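Local coordinates for protein carboxyvinyl-carboxyphosphonate phosphorylmutase (Bacillus anthracis, PDB 4IQD) that belongs to the phosphoenolpyruvate phosphomutase family, is built on a TIM barrel and holds pyruvic acid in several sites, one of them in the barrel, at residues Leu24-Glu29 with Asn211-Ala216; Thr73-Ala78 with Val106-Val111; Lys138-Thr143 with Gly170-Asp175; Ala191-Ala196 with Met239-Val244; Gln148-Ile153 with Ile162-Asp167. All coordinates share one frame; numbering follows the deposited sequence.

Contact 1: residues Leu24-Glu29 with Asn211-Ala216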
# COMPACT_ATOMS: atom_id res chain seq x y z
N LEU A 24 -22.28 -1.11 -16.11
CA LEU A 24 -21.25 -2.12 -16.34
C LEU A 24 -21.78 -3.52 -16.07
O LEU A 24 -21.45 -4.47 -16.79
CB LEU A 24 -20.04 -1.85 -15.45
CG LEU A 24 -19.25 -0.56 -15.65
CD1 LEU A 24 -18.14 -0.47 -14.63
CD2 LEU A 24 -18.69 -0.50 -17.05
N VAL A 25 -22.60 -3.65 -15.04
CA VAL A 25 -23.18 -4.92 -14.67
C VAL A 25 -24.21 -5.37 -15.70
O VAL A 25 -24.14 -6.48 -16.22
CB VAL A 25 -23.84 -4.85 -13.29
CG1 VAL A 25 -24.75 -6.04 -13.07
CG2 VAL A 25 -22.78 -4.76 -12.21
N GLU A 26 -25.16 -4.48 -16.00
CA GLU A 26 -26.25 -4.80 -16.92
C GLU A 26 -25.75 -5.05 -18.34
O GLU A 26 -26.49 -5.56 -19.19
CB GLU A 26 -27.28 -3.67 -16.92
CG GLU A 26 -27.78 -3.28 -15.53
CD GLU A 26 -28.63 -4.36 -14.88
OE1 GLU A 26 -28.62 -4.45 -13.63
OE2 GLU A 26 -29.33 -5.09 -15.61
N ALA A 27 -24.50 -4.68 -18.60
CA ALA A 27 -23.89 -4.84 -19.91
C ALA A 27 -23.91 -6.29 -20.39
O ALA A 27 -23.92 -7.22 -19.59
CB ALA A 27 -22.47 -4.30 -19.91
N ASN A 28 -23.90 -6.45 -21.71
CA ASN A 28 -23.97 -7.76 -22.32
C ASN A 28 -22.71 -8.58 -22.04
O ASN A 28 -22.79 -9.79 -21.83
CB ASN A 28 -24.18 -7.61 -23.83
CG ASN A 28 -25.01 -8.73 -24.41
OD1 ASN A 28 -25.63 -9.51 -23.68
ND2 ASN A 28 -25.04 -8.81 -25.74
N GLU A 29 -21.57 -7.91 -22.03
CA GLU A 29 -20.29 -8.58 -21.80
C GLU A 29 -19.90 -8.57 -20.32
O GLU A 29 -20.16 -7.60 -19.61
CB GLU A 29 -19.19 -7.95 -22.65
CG GLU A 29 -18.50 -8.92 -23.61
CD GLU A 29 -17.46 -9.80 -22.94
OE1 GLU A 29 -16.32 -9.33 -22.76
OE2 GLU A 29 -17.79 -10.95 -22.59
N ASN A 211 -33.30 -13.94 -8.97
CA ASN A 211 -33.60 -12.77 -9.80
C ASN A 211 -32.63 -11.60 -9.65
O ASN A 211 -33.03 -10.49 -9.29
CB ASN A 211 -35.04 -12.30 -9.55
CG ASN A 211 -35.29 -11.94 -8.10
OD1 ASN A 211 -34.85 -12.64 -7.19
ND2 ASN A 211 -35.99 -10.83 -7.88
N ALA A 212 -31.36 -11.84 -9.93
CA ALA A 212 -30.32 -10.83 -9.78
C ALA A 212 -29.09 -11.20 -10.60
O ALA A 212 -28.87 -12.37 -10.88
CB ALA A 212 -29.94 -10.68 -8.31
N PRO A 213 -28.30 -10.19 -10.99
CA PRO A 213 -26.99 -10.48 -11.58
C PRO A 213 -26.12 -11.20 -10.56
O PRO A 213 -26.27 -10.98 -9.36
CB PRO A 213 -26.42 -9.09 -11.85
CG PRO A 213 -27.61 -8.21 -11.99
CD PRO A 213 -28.63 -8.76 -11.04
N LEU A 214 -25.22 -12.05 -11.03
CA LEU A 214 -24.37 -12.82 -10.13
C LEU A 214 -22.91 -12.46 -10.28
O LEU A 214 -22.45 -12.12 -11.37
CB LEU A 214 -24.58 -14.32 -10.35
CG LEU A 214 -26.01 -14.82 -10.15
CD1 LEU A 214 -26.05 -16.33 -10.23
CD2 LEU A 214 -26.59 -14.33 -8.84
N LEU A 215 -22.19 -12.53 -9.16
CA LEU A 215 -20.76 -12.25 -9.11
C LEU A 215 -20.00 -13.56 -8.94
O LEU A 215 -20.43 -14.44 -8.20
CB LEU A 215 -20.47 -11.33 -7.92
CG LEU A 215 -19.08 -10.73 -7.66
CD1 LEU A 215 -19.24 -9.55 -6.74
CD2 LEU A 215 -18.11 -11.72 -7.04
N ALA A 216 -18.88 -13.67 -9.64
CA ALA A 216 -18.00 -14.82 -9.49
C ALA A 216 -16.72 -14.38 -8.79
O ALA A 216 -16.16 -13.33 -9.10
CB ALA A 216 -17.68 -15.41 -10.85
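V25 and P213 make the apolar part of this small contact. The two side chains cross at about a right angle, and a single methyl does the touching: V25 CG1 lies 3.7 Å from P213 CB and equally close to P213 CG, so it rests against one stretch of the pyrrolidine ring. CG1 reaches there because it stands anti to the backbone N (chi1 165°). V25 also packs on M239 and Y161.

Those partners place the contact in the TIM barrel. P213, M239 and Y161 all stand at or just before the start of a barrel strand, and helix 14-26, with V25 near its C-terminal end, lies over that N-terminal end of the barrel.

The polar side adds little across the gap. E26 leaves its CA pointing away, then bends back through chi2 (-69°), which brings OE1 to within 4.2 Å of P213 CG, a loose approach beside the ring with no hydrogen bond.

Backbone bonds hold the other segment in the barrel wall. P213 already pairs with I192, and strand 215-217 then runs between strands 191-194 and 239-242, bonded to both.

Contact 2: residues Thr73-Ala78 with Val106-Val111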
# COMPACT_ATOMS: atom_id res chain seq x y z
N THR A 73 -11.24 -1.13 11.05
CA THR A 73 -12.45 -0.35 11.27
C THR A 73 -13.01 0.17 9.96
O THR A 73 -12.31 0.21 8.94
CB THR A 73 -12.17 0.85 12.18
OG1 THR A 73 -11.37 1.81 11.48
CG2 THR A 73 -11.44 0.40 13.44
N SER A 74 -14.28 0.56 9.98
CA SER A 74 -14.95 1.07 8.80
C SER A 74 -14.25 2.33 8.30
O SER A 74 -14.20 2.58 7.10
CB SER A 74 -16.41 1.39 9.10
OG SER A 74 -16.53 2.58 9.86
N THR A 75 -13.73 3.11 9.24
CA THR A 75 -13.02 4.35 8.92
C THR A 75 -11.78 4.09 8.07
O THR A 75 -11.51 4.81 7.11
CB THR A 75 -12.61 5.10 10.20
OG1 THR A 75 -13.76 5.38 10.99
CG2 THR A 75 -11.91 6.41 9.85
N GLU A 76 -11.03 3.05 8.43
CA GLU A 76 -9.82 2.67 7.71
C GLU A 76 -10.14 2.22 6.30
O GLU A 76 -9.49 2.63 5.34
CB GLU A 76 -9.10 1.55 8.45
CG GLU A 76 -8.48 1.97 9.77
CD GLU A 76 -8.00 0.79 10.59
OE1 GLU A 76 -8.75 -0.20 10.69
OE2 GLU A 76 -6.87 0.85 11.12
N VAL A 77 -11.15 1.36 6.18
CA VAL A 77 -11.54 0.81 4.89
C VAL A 77 -12.06 1.91 3.97
O VAL A 77 -11.78 1.92 2.77
CB VAL A 77 -12.61 -0.28 5.05
CG1 VAL A 77 -12.97 -0.87 3.70
CG2 VAL A 77 -12.10 -1.37 5.99
N ALA A 78 -12.81 2.85 4.54
CA ALA A 78 -13.37 3.95 3.78
C ALA A 78 -12.30 4.92 3.28
O ALA A 78 -12.47 5.58 2.26
CB ALA A 78 -14.42 4.69 4.61
N VAL A 106 -23.87 -0.45 10.36
CA VAL A 106 -24.06 -0.66 8.92
C VAL A 106 -24.51 0.64 8.28
O VAL A 106 -24.10 0.99 7.18
CB VAL A 106 -25.10 -1.75 8.65
CG1 VAL A 106 -25.52 -1.75 7.20
CG2 VAL A 106 -24.54 -3.11 9.04
N ALA A 107 -25.36 1.37 9.00
CA ALA A 107 -25.87 2.65 8.53
C ALA A 107 -24.75 3.69 8.37
O ALA A 107 -24.75 4.44 7.40
CB ALA A 107 -26.94 3.17 9.48
N ARG A 108 -23.82 3.71 9.32
CA ARG A 108 -22.71 4.67 9.27
C ARG A 108 -21.68 4.27 8.22
O ARG A 108 -21.12 5.12 7.53
CB ARG A 108 -22.05 4.81 10.64
CG ARG A 108 -20.61 5.28 10.59
CD ARG A 108 -20.33 6.43 11.54
NE ARG A 108 -18.99 6.98 11.36
CZ ARG A 108 -18.03 6.93 12.26
NH1 ARG A 108 -16.84 7.46 12.00
NH2 ARG A 108 -18.24 6.35 13.44
N THR A 109 -21.43 2.97 8.11
CA THR A 109 -20.54 2.44 7.10
C THR A 109 -21.02 2.87 5.71
O THR A 109 -20.22 3.28 4.87
CB THR A 109 -20.45 0.91 7.18
OG1 THR A 109 -19.83 0.53 8.41
CG2 THR A 109 -19.63 0.35 6.02
N ALA A 110 -22.33 2.80 5.51
CA ALA A 110 -22.94 3.19 4.24
C ALA A 110 -22.69 4.65 3.91
O ALA A 110 -22.41 5.00 2.76
CB ALA A 110 -24.43 2.89 4.25
N VAL A 111 -22.80 5.52 4.91
CA VAL A 111 -22.58 6.94 4.70
C VAL A 111 -21.13 7.21 4.36
O VAL A 111 -20.83 7.98 3.44
CB VAL A 111 -22.94 7.77 5.94
CG1 VAL A 111 -22.78 9.25 5.66
CG2 VAL A 111 -24.36 7.47 6.38
O HOH W 1 -19.03 2.43 10.80
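S74 and T109 meet where helix 74-88 starts alongside helix 103-115, two neighbouring helices on the outer layer of the TIM barrel. Their CA atoms are 6.0 Å apart, close enough for short side chains to meet.

The serine is worth following outward. Its CB points toward the other helix and comes 3.6 Å from T109 OG1, a plain van der Waals approach. OG then sits in the crowded position between the backbone N and the carbonyl carbon (chi1 75°), and from there it is 4.1 Å from T109 OG1, too far for a direct bond. A water closes that gap: it donates to S74 OG at 2.7 Å and lies 3.2 Å from T109 OG1. S74 OG also hydrogen-bonds to E112 OE1, one turn on from R108, while T109 OG1 has the carbonyls of N105 and G99 as further partners.

Toward the solvent side, T75 and R108 meet more loosely, their side chains crossing at a slant. The arginine chain bends at chi2 and brings NH1 within 3.9 Å of T75 OG1. The polar partner that matters for that nitrogen is E112, through a salt bridge to OE2, so one carboxylate serves both S74 and R108.

The start of helix 74-88 is closed by a capping box. T73 N donates to E76 OE1 along a nearly straight path (165°), meeting the anti side of the carboxylate; in return E76 N makes a weak 3.3 Å bond to T73 OG1.

Contact 3: residues Lys138-Thr143 with Gly170-Asp175. With PYR (pyruvic acid), chain D.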
# COMPACT_ATOMS: atom_id res chain seq x y z
N LYS A 138 -17.91 -21.09 11.01
CA LYS A 138 -18.50 -21.08 9.68
C LYS A 138 -19.98 -20.74 9.76
O LYS A 138 -20.68 -20.75 8.76
CB LYS A 138 -18.32 -22.45 9.03
CG LYS A 138 -18.78 -23.60 9.91
CD LYS A 138 -18.73 -24.93 9.19
CE LYS A 138 -19.22 -26.05 10.09
NZ LYS A 138 -19.32 -27.35 9.37
N LYS A 139 -20.45 -20.45 10.97
CA LYS A 139 -21.87 -20.18 11.17
C LYS A 139 -22.27 -18.86 10.54
O LYS A 139 -21.44 -17.97 10.36
CB LYS A 139 -22.22 -20.19 12.65
CG LYS A 139 -21.85 -18.91 13.37
CD LYS A 139 -22.86 -18.61 14.47
CE LYS A 139 -22.88 -19.72 15.52
NZ LYS A 139 -23.84 -19.42 16.62
N LEU A 140 -23.55 -18.74 10.21
CA LEU A 140 -24.07 -17.54 9.57
C LEU A 140 -25.14 -16.91 10.44
O LEU A 140 -25.67 -17.55 11.34
CB LEU A 140 -24.68 -17.89 8.22
CG LEU A 140 -23.83 -18.73 7.28
CD1 LEU A 140 -24.65 -19.14 6.08
CD2 LEU A 140 -22.59 -17.96 6.84
N VAL A 141 -25.45 -15.65 10.17
CA VAL A 141 -26.55 -14.98 10.84
C VAL A 141 -27.84 -15.43 10.20
O VAL A 141 -27.83 -16.04 9.13
CB VAL A 141 -26.45 -13.46 10.73
CG1 VAL A 141 -25.14 -12.96 11.30
CG2 VAL A 141 -26.62 -13.02 9.27
N THR A 142 -28.96 -15.13 10.85
CA THR A 142 -30.25 -15.48 10.28
C THR A 142 -30.47 -14.68 9.01
O THR A 142 -29.83 -13.65 8.80
CB THR A 142 -31.39 -15.17 11.25
OG1 THR A 142 -31.37 -13.78 11.59
CG2 THR A 142 -31.25 -16.00 12.52
N THR A 143 -31.36 -15.18 8.17
CA THR A 143 -31.68 -14.49 6.93
C THR A 143 -32.19 -13.08 7.22
O THR A 143 -31.79 -12.13 6.56
CB THR A 143 -32.74 -15.27 6.13
OG1 THR A 143 -32.27 -16.60 5.90
CG2 THR A 143 -32.99 -14.59 4.80
N GLY A 170 -22.07 -24.01 1.30
CA GLY A 170 -21.19 -24.99 1.91
C GLY A 170 -21.50 -25.34 3.35
O GLY A 170 -20.82 -26.18 3.94
N VAL A 171 -22.52 -24.70 3.91
CA VAL A 171 -22.86 -24.96 5.31
C VAL A 171 -24.32 -25.40 5.49
O VAL A 171 -24.63 -26.17 6.40
CB VAL A 171 -22.53 -23.74 6.20
CG1 VAL A 171 -23.40 -22.55 5.82
CG2 VAL A 171 -22.69 -24.08 7.67
N GLU A 172 -25.20 -24.94 4.60
CA GLU A 172 -26.61 -25.27 4.70
C GLU A 172 -27.15 -26.00 3.47
O GLU A 172 -28.07 -26.81 3.58
CB GLU A 172 -27.44 -24.01 4.93
CG GLU A 172 -27.15 -23.31 6.24
CD GLU A 172 -27.88 -22.00 6.36
OE1 GLU A 172 -28.68 -21.68 5.46
OE2 GLU A 172 -27.66 -21.29 7.36
N GLY A 173 -26.59 -25.72 2.30
CA GLY A 173 -27.03 -26.38 1.09
C GLY A 173 -27.47 -25.43 -0.01
O GLY A 173 -27.72 -24.25 0.23
N LEU A 174 -27.57 -25.97 -1.22
CA LEU A 174 -27.86 -25.18 -2.41
C LEU A 174 -29.18 -24.44 -2.32
O LEU A 174 -29.22 -23.22 -2.45
CB LEU A 174 -27.85 -26.07 -3.64
CG LEU A 174 -28.02 -25.34 -4.98
CD1 LEU A 174 -27.05 -24.17 -5.09
CD2 LEU A 174 -27.80 -26.32 -6.12
N ASP A 175 -30.27 -25.17 -2.11
CA ASP A 175 -31.59 -24.56 -2.05
C ASP A 175 -31.70 -23.56 -0.90
O ASP A 175 -32.45 -22.60 -0.98
CB ASP A 175 -32.68 -25.62 -1.91
CG ASP A 175 -32.96 -26.33 -3.22
OD1 ASP A 175 -32.83 -25.69 -4.28
OD2 ASP A 175 -33.31 -27.53 -3.18
C PYR D . -29.12 -29.02 -0.95
O PYR D . -29.81 -28.37 -0.05
OXT PYR D . -29.53 -29.02 -2.19
CA PYR D . -27.95 -29.68 -0.58
O3 PYR D . -26.96 -29.82 -1.42
CB PYR D . -27.85 -30.23 0.81
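L140 and V171 lie side by side and pass each other in opposite directions, so that the end of the leucine meets one branch of the valine. L140 CD1 is 3.6 Å from V171 CG1, and CG follows along the same methyl. V171 places CG1 between its backbone N and carbonyl carbon (chi1 65°), which turns that methyl to the leucine and sends CG2 toward K138. There CG2 comes 4.0 Å from K138 O and slightly farther from the aliphatic CD of the lysine.

E172 approaches the same leucine at a slant. Its chain is extended beyond CG, and OE2 comes to rest 3.9 Å from L140 CD1, a carboxylate oxygen against a methyl. That oxygen also forms a long, weak ion pair with R180, whose NH2 is hydrogen-bonded to V141 O; one arginine thus reaches both segments.

Beyond E172 the chain turns at G173, the N-cap of the next helix, with a positive phi. Pyruvic acid sits against this helix start: L174 N is 3.4 Å from its carboxylate carbon C, G173 CA is 3.6 Å from its O, and L174 CB packs near OXT. The N-terminal end of a helix would probably favour a carboxylate here electrostatically.

The contact lies at the surface, joining two loops at the C-terminal ends of barrel strands. Segment 138-143 follows strand 120-124 and leads into helix 143-156, while 170-175 follows strand 161-166 and leads into helix 174-187, which supplies R180.

Contact 4: residues Ala191-Ala196 with Met239-Val244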
# COMPACT_ATOMS: atom_id res chain seq x y z
N ALA A 191 -27.40 -7.41 -6.51
CA ALA A 191 -26.59 -8.49 -7.07
C ALA A 191 -26.22 -9.50 -5.99
O ALA A 191 -26.20 -9.17 -4.81
CB ALA A 191 -25.33 -7.91 -7.71
N ILE A 192 -25.93 -10.73 -6.41
CA ILE A 192 -25.57 -11.79 -5.46
C ILE A 192 -24.18 -12.40 -5.71
O ILE A 192 -23.80 -12.68 -6.84
CB ILE A 192 -26.63 -12.91 -5.43
CG1 ILE A 192 -27.99 -12.35 -5.02
CG2 ILE A 192 -26.23 -14.00 -4.47
CD1 ILE A 192 -28.02 -11.80 -3.61
N PHE A 193 -23.45 -12.57 -4.61
CA PHE A 193 -22.16 -13.25 -4.59
C PHE A 193 -22.40 -14.58 -3.87
O PHE A 193 -22.41 -14.63 -2.64
CB PHE A 193 -21.16 -12.36 -3.84
CG PHE A 193 -19.78 -12.95 -3.62
CD1 PHE A 193 -19.46 -14.25 -3.98
CD2 PHE A 193 -18.80 -12.18 -3.02
CE1 PHE A 193 -18.20 -14.76 -3.74
CE2 PHE A 193 -17.54 -12.68 -2.79
CZ PHE A 193 -17.24 -13.97 -3.15
N PRO A 194 -22.58 -15.67 -4.63
CA PRO A 194 -22.79 -17.00 -4.06
C PRO A 194 -21.48 -17.73 -3.86
O PRO A 194 -20.97 -18.37 -4.78
CB PRO A 194 -23.61 -17.72 -5.15
CG PRO A 194 -23.55 -16.83 -6.38
CD PRO A 194 -22.60 -15.71 -6.10
N GLU A 195 -20.93 -17.64 -2.65
CA GLU A 195 -19.63 -18.25 -2.37
C GLU A 195 -19.63 -19.77 -2.52
O GLU A 195 -20.47 -20.47 -1.96
CB GLU A 195 -19.14 -17.85 -0.97
CG GLU A 195 -17.97 -18.70 -0.46
CD GLU A 195 -16.65 -18.41 -1.17
OE1 GLU A 195 -16.58 -17.43 -1.94
OE2 GLU A 195 -15.68 -19.17 -0.94
N ALA A 196 -18.66 -20.25 -3.30
CA ALA A 196 -18.40 -21.67 -3.43
C ALA A 196 -19.60 -22.49 -3.86
O ALA A 196 -19.98 -23.44 -3.17
CB ALA A 196 -17.82 -22.22 -2.13
N MSE A 239 -20.40 -10.49 -13.69
CA MSE A 239 -19.22 -9.80 -13.19
C MSE A 239 -18.34 -10.79 -12.46
O MSE A 239 -18.82 -11.79 -11.92
CB MSE A 239 -19.61 -8.64 -12.27
CG MSE A 239 -19.85 -9.03 -10.83
SE MSE A 239 -20.76 -7.64 -9.80
CE MSE A 239 -22.58 -7.99 -10.41
N VAL A 240 -17.04 -10.53 -12.44
CA VAL A 240 -16.09 -11.43 -11.80
C VAL A 240 -14.96 -10.65 -11.14
O VAL A 240 -14.40 -9.73 -11.73
CB VAL A 240 -15.52 -12.47 -12.79
CG1 VAL A 240 -15.08 -11.80 -14.07
CG2 VAL A 240 -14.38 -13.24 -12.16
N ILE A 241 -14.64 -11.01 -9.91
CA ILE A 241 -13.60 -10.33 -9.15
C ILE A 241 -12.31 -11.14 -9.06
O ILE A 241 -12.33 -12.37 -9.02
CB ILE A 241 -14.08 -9.98 -7.73
CG1 ILE A 241 -14.48 -11.24 -6.98
CG2 ILE A 241 -15.25 -9.01 -7.79
CD1 ILE A 241 -14.90 -10.98 -5.56
N TYR A 242 -11.19 -10.42 -9.03
CA TYR A 242 -9.88 -11.00 -8.81
C TYR A 242 -9.29 -10.27 -7.61
O TYR A 242 -8.44 -9.39 -7.76
CB TYR A 242 -9.00 -10.83 -10.05
CG TYR A 242 -9.66 -11.34 -11.33
CD1 TYR A 242 -9.42 -12.62 -11.80
CD2 TYR A 242 -10.53 -10.53 -12.05
CE1 TYR A 242 -10.02 -13.09 -12.95
CE2 TYR A 242 -11.14 -10.99 -13.21
CZ TYR A 242 -10.88 -12.27 -13.65
OH TYR A 242 -11.48 -12.73 -14.80
N PRO A 243 -9.76 -10.62 -6.40
CA PRO A 243 -9.68 -9.81 -5.18
C PRO A 243 -8.29 -9.58 -4.62
O PRO A 243 -7.98 -8.47 -4.20
CB PRO A 243 -10.49 -10.63 -4.16
CG PRO A 243 -11.28 -11.60 -4.96
CD PRO A 243 -10.45 -11.90 -6.15
N VAL A 244 -7.46 -10.62 -4.59
CA VAL A 244 -6.23 -10.56 -3.81
C VAL A 244 -4.98 -10.66 -4.69
O VAL A 244 -3.85 -10.55 -4.22
CB VAL A 244 -6.22 -11.68 -2.76
CG1 VAL A 244 -5.18 -11.41 -1.69
CG2 VAL A 244 -7.59 -11.78 -2.11
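F193, whose ring reaches I241 across the contact, is fixed through its backbone: its N is probably hydrogen-bonded to the carbonyl O of A164 in strand 161-166. No such bond joins the two segments themselves. Strand 215-217 lies between strands 191-194 and 239-242, and the nearest CA atoms, F193 to V240 and A191 to M239, are nearly 10 Å apart.

Side chains bridge that distance inside the barrel. The F193 side chain crosses I241 at about a right angle. With CG anti to the backbone N (chi1 175°), the ring is carried far enough for CE2 to come 4.2 Å from I241 CD1. At the other end of the strands M239, a selenomethionine, folds at chi3 (80°) and brings its terminal CE to 3.9 Å from A191 CB. All four residues are buried, and L31 and I33 of strand 31-34 continue the packing on M239 and I241.

Past the strand ends E195 forms a salt bridge with R165, and P243 and V244 touch a pyruvic acid that lies about 5 Å from the F193 side chain. This is the layout of a TIM barrel: an apolar interior toward the N-terminal ends of the strands and a ligand site at their C-terminal ends.

Contact 5: residues Gln148-Ile153 with Ile162-Asp167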
# COMPACT_ATOMS: atom_id res chain seq x y z
N GLN A 148 -32.38 -7.02 7.42
CA GLN A 148 -32.49 -5.74 8.09
C GLN A 148 -31.31 -4.83 7.77
O GLN A 148 -31.47 -3.63 7.56
CB GLN A 148 -32.60 -5.95 9.60
CG GLN A 148 -33.87 -6.65 10.01
CD GLN A 148 -33.89 -6.98 11.48
OE1 GLN A 148 -32.85 -7.25 12.07
NE2 GLN A 148 -35.08 -6.95 12.07
N LYS A 149 -30.11 -5.41 7.73
CA LYS A 149 -28.91 -4.66 7.39
C LYS A 149 -28.99 -4.07 5.98
O LYS A 149 -28.58 -2.93 5.75
CB LYS A 149 -27.67 -5.53 7.53
CG LYS A 149 -27.25 -5.79 8.96
CD LYS A 149 -25.88 -6.42 9.03
CE LYS A 149 -25.33 -6.37 10.45
NZ LYS A 149 -23.93 -6.86 10.54
N ILE A 150 -29.51 -4.85 5.04
CA ILE A 150 -29.67 -4.39 3.67
C ILE A 150 -30.67 -3.25 3.62
O ILE A 150 -30.45 -2.25 2.94
CB ILE A 150 -30.11 -5.54 2.75
CG1 ILE A 150 -29.00 -6.60 2.67
CG2 ILE A 150 -30.44 -5.03 1.37
CD1 ILE A 150 -29.38 -7.84 1.89
N LYS A 151 -31.77 -3.41 4.36
CA LYS A 151 -32.79 -2.37 4.46
C LYS A 151 -32.22 -1.10 5.06
O LYS A 151 -32.61 0.00 4.67
CB LYS A 151 -33.96 -2.86 5.31
CG LYS A 151 -34.79 -3.96 4.66
CD LYS A 151 -35.63 -4.72 5.68
CE LYS A 151 -36.68 -3.84 6.34
NZ LYS A 151 -37.55 -4.65 7.24
N ALA A 152 -31.30 -1.26 6.00
CA ALA A 152 -30.61 -0.12 6.61
C ALA A 152 -29.82 0.65 5.55
O ALA A 152 -29.83 1.88 5.53
CB ALA A 152 -29.70 -0.59 7.72
N ILE A 153 -29.15 -0.08 4.68
CA ILE A 153 -28.39 0.55 3.60
C ILE A 153 -29.31 1.27 2.62
O ILE A 153 -29.10 2.45 2.34
CB ILE A 153 -27.52 -0.47 2.85
CG1 ILE A 153 -26.53 -1.11 3.82
CG2 ILE A 153 -26.79 0.20 1.72
CD1 ILE A 153 -25.63 -2.14 3.17
N ILE A 162 -25.78 -2.46 -4.11
CA ILE A 162 -25.51 -3.46 -3.09
C ILE A 162 -25.29 -4.84 -3.65
O ILE A 162 -26.16 -5.39 -4.33
CB ILE A 162 -26.65 -3.57 -2.08
CG1 ILE A 162 -26.97 -2.21 -1.47
CG2 ILE A 162 -26.28 -4.57 -1.00
CD1 ILE A 162 -28.13 -2.24 -0.52
N VAL A 163 -24.13 -5.41 -3.35
CA VAL A 163 -23.88 -6.82 -3.63
C VAL A 163 -23.94 -7.59 -2.32
O VAL A 163 -23.28 -7.24 -1.35
CB VAL A 163 -22.51 -7.02 -4.30
CG1 VAL A 163 -22.20 -8.50 -4.43
CG2 VAL A 163 -22.47 -6.33 -5.65
N ALA A 164 -24.76 -8.65 -2.29
CA ALA A 164 -24.90 -9.45 -1.08
C ALA A 164 -24.20 -10.80 -1.21
O ALA A 164 -24.47 -11.57 -2.14
CB ALA A 164 -26.37 -9.64 -0.74
N ARG A 165 -23.31 -11.09 -0.27
CA ARG A 165 -22.59 -12.36 -0.27
C ARG A 165 -23.24 -13.35 0.68
O ARG A 165 -23.63 -12.99 1.79
CB ARG A 165 -21.14 -12.15 0.13
CG ARG A 165 -20.34 -13.44 0.17
CD ARG A 165 -19.09 -13.30 1.01
NE ARG A 165 -18.30 -14.52 1.01
CZ ARG A 165 -17.01 -14.58 0.68
NH1 ARG A 165 -16.37 -13.47 0.33
NH2 ARG A 165 -16.37 -15.73 0.70
N THR A 166 -23.36 -14.60 0.24
CA THR A 166 -23.86 -15.64 1.12
C THR A 166 -22.94 -16.86 1.11
O THR A 166 -22.50 -17.31 0.05
CB THR A 166 -25.32 -16.04 0.78
OG1 THR A 166 -25.75 -17.10 1.65
CG2 THR A 166 -25.45 -16.48 -0.67
N ASP A 167 -22.61 -17.36 2.30
CA ASP A 167 -21.78 -18.55 2.42
C ASP A 167 -22.62 -19.77 2.74
O ASP A 167 -22.11 -20.76 3.28
CB ASP A 167 -20.71 -18.35 3.50
CG ASP A 167 -19.57 -17.46 3.04
OD1 ASP A 167 -18.53 -18.00 2.62
OD2 ASP A 167 -19.72 -16.23 3.11
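Helix 148-153 runs almost antiparallel to strand 162-166, at 168° with the axes 10.6 Å apart, and I150 and I162 bring their CA atoms closest. I162 fills the gap. Its chain is extended (chi2 177°), and the terminal CD1 reaches between two residues one helical turn apart: it is 3.6 Å from I153 CG2 and 4.1 Å from I150 CG2, with I153 CB close by as well. Both helix isoleucines use the branch that stands anti to the backbone N for this, and both cross I162 at a slant. The longer branch of I150 runs along the strand instead, to put CD1 4.4 Å from A164 CB.

The packing belongs to a beta-alpha-beta crossover, strand 120-124 to helix 143-156 to strand 161-166, one of the units from which the TIM barrel is wound. I162 and A164 face the helix layer, where I150 also packs on Y184 and A187 of helix 174-187.

R165 turns to the barrel interior. Its NE makes a salt bridge with D167 OD2 at 3.1 Å, bent (137°) and tilted from both the guanidinium and carboxylate planes; NH1 forms a weak hydrogen bond to O3 of the pyruvic acid bound in the barrel, a different molecule from the one at G173.

In the fold
Contacts 1 and 4, centres 11 Å apart, share strand pairing: L215 N is 2.8 Å from I192 O, and A216 O is 2.9 Å from I241 N. Contact 4 is joined to contact 5 in the same way, A164 N lying 3.0 Å from A191 O. Contact 2 meets contact 5 in the outer helix layer, V106 CG1 packing 3.6 Å from I153 CG1. Contact 3 touches contact 5 through L140 and D167. Contacts 4 and 5 both supply residues to the pyruvic acid site in the barrel, F193 packing against R165 there; contact 3 carries a separate pyruvic acid at the surface.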